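Adenylosuccinate lyase (PDB 4EEI) catalyses the beta-elimination of fumarate from adenylosuccinate to give AMP and probably also cleaves the succinylated carboxamide intermediate of de novo purine synthesis. Local coordinates at the interface of chains A and B. Coordinates in Å, arbitrary orientation; residue numbers count along the deposited sequence, not the author numbering. Chains: chain A/B, Adenylosuccinate lyase.

The interface of chains A and B. Residues chain A 244-247, 269; chain B 142-144.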
loop_
_atom_site.group_PDB
_atom_site.type_symbol
_atom_site.label_atom_id
_atom_site.label_comp_id
_atom_site.label_asym_id
_atom_site.label_seq_id
_atom_site.Cartn_x
_atom_site.Cartn_y
_atom_site.Cartn_z
ATOM N N HIS A 244 29.271 -2.096 -2.570
ATOM C CA HIS A 244 29.883 -0.896 -3.129
ATOM C C HIS A 244 30.369 0.080 -2.046
ATOM O O HIS A 244 31.238 0.914 -2.309
ATOM C CB HIS A 244 28.849 -0.201 -4.030
ATOM C CG HIS A 244 29.435 0.665 -5.102
ATOM N ND1 HIS A 244 30.427 1.591 -4.856
ATOM C CD2 HIS A 244 29.134 0.770 -6.416
ATOM C CE1 HIS A 244 30.723 2.217 -5.983
ATOM N NE2 HIS A 244 29.955 1.741 -6.945
ATOM N N ARG A 245 29.823 -0.003 -0.830
ATOM C CA ARG A 245 30.110 1.047 0.160
ATOM C C ARG A 245 31.593 1.114 0.517
ATOM O O ARG A 245 32.303 0.108 0.414
ATOM C CB ARG A 245 29.246 0.871 1.409
ATOM C CG ARG A 245 29.587 -0.361 2.200
ATOM C CD ARG A 245 28.712 -0.482 3.435
ATOM N NE ARG A 245 29.008 0.582 4.387
ATOM C CZ ARG A 245 28.088 1.215 5.105
ATOM N NH1 ARG A 245 26.810 0.897 4.985
ATOM N NH2 ARG A 245 28.454 2.169 5.943
ATOM N N SER A 246 32.049 2.268 0.987
ATOM C CA SER A 246 33.474 2.504 1.171
ATOM C C SER A 246 34.048 1.483 2.140
ATOM O O SER A 246 35.166 1.003 1.960
ATOM C CB SER A 246 33.722 3.917 1.699
ATOM O OG SER A 246 33.608 4.878 0.666
ATOM N N ASP A 247 33.276 1.154 3.166
ATOM C CA ASP A 247 33.706 0.190 4.166
ATOM C C ASP A 247 33.954 -1.205 3.584
ATOM O O ASP A 247 34.890 -1.885 3.995
ATOM C CB ASP A 247 32.694 0.130 5.311
ATOM C CG ASP A 247 32.305 1.507 5.813
ATOM O OD1 ASP A 247 31.344 2.089 5.270
ATOM O OD2 ASP A 247 32.965 2.010 6.744
ATOM N N LYS A 269 33.334 7.199 -7.535
ATOM C CA LYS A 269 32.702 5.891 -7.620
ATOM C C LYS A 269 31.537 5.820 -6.634
ATOM O O LYS A 269 31.744 5.786 -5.422
ATOM C CB LYS A 269 33.719 4.780 -7.353
ATOM C CG LYS A 269 34.861 4.728 -8.369
ATOM C CD LYS A 269 35.875 3.649 -7.993
ATOM C CE LYS A 269 36.854 3.351 -9.128
ATOM N NZ LYS A 269 37.957 4.343 -9.228
ATOM N N GLY B 142 26.630 5.556 0.556
ATOM C CA GLY B 142 27.466 4.607 1.288
ATOM C C GLY B 142 28.961 4.861 1.159
ATOM O O GLY B 142 29.776 4.123 1.729
ATOM N N MET B 143 29.321 5.896 0.408
ATOM C CA MET B 143 30.720 6.225 0.157
ATOM C C MET B 143 31.184 7.355 1.068
ATOM O O MET B 143 30.416 8.263 1.379
ATOM C CB MET B 143 30.930 6.614 -1.308
ATOM C CG MET B 143 30.261 5.682 -2.305
ATOM S SD MET B 143 30.747 3.960 -2.091
ATOM C CE MET B 143 32.502 4.056 -2.428
ATOM N N PHE B 144 32.442 7.298 1.495
ATOM C CA PHE B 144 32.963 8.301 2.411
ATOM C C PHE B 144 32.859 9.672 1.761
ATOM O O PHE B 144 33.179 9.835 0.586
ATOM C CB PHE B 144 34.433 8.022 2.729
ATOM C CG PHE B 144 34.661 6.795 3.564
ATOM C CD1 PHE B 144 33.670 6.307 4.396
ATOM C CD2 PHE B 144 35.877 6.134 3.519
ATOM C CE1 PHE B 144 33.885 5.180 5.165
ATOM C CE2 PHE B 144 36.098 5.006 4.286
ATOM C CZ PHE B 144 35.100 4.528 5.109
#
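A:Ser246 meets the chain B segment from B:Gly142 to B:Phe144 through backbone and side chain together. Its N donates to O of B:Gly142 at 3.0 Å, nearly straight at the hydrogen (167°) but from above the carbonyl plane. Its hydroxyl OG accepts a hydrogen bond from the amide N of B:Phe144 at 2.8 Å. With OG beside its own backbone N (chi1 -78°), the hydroxyl is directed at that amide while CB lies over the middle of the B:Phe144 ring, 3.4 Å from the centroid, a CH-pi contact. At the far edge of this ring, OD2 of A:Asp247 lies 3.7 Å from CE1, the carboxylate standing almost perpendicular to the ring (88°). B:Met143 reaches the end of helix 217-244: chi1 and the chi2 bend carry its thioether SD to 3.1 Å from the carbonyl O of A:His244, and the chi3 bend turns CE towards A:Ser246. Its CG lies 3.5 Å from O of A:Lys269. In the second shell, A:Arg245 grips A:Asp247 side-on, NE (2.9 Å) and NH2 both donating to OD1 from one face of the carboxylate, with OD1 in the guanidinium plane. This salt bridge spans A:Ser246 and probably steadies the turn after the helix. The two-fold patch probably holds the start of strand 143-149 against that loop. B:Gly142 directly follows the succinate- and AMP-binding B:Ser140 and B:His141, so the contact may help place them in an active site shared between subunits.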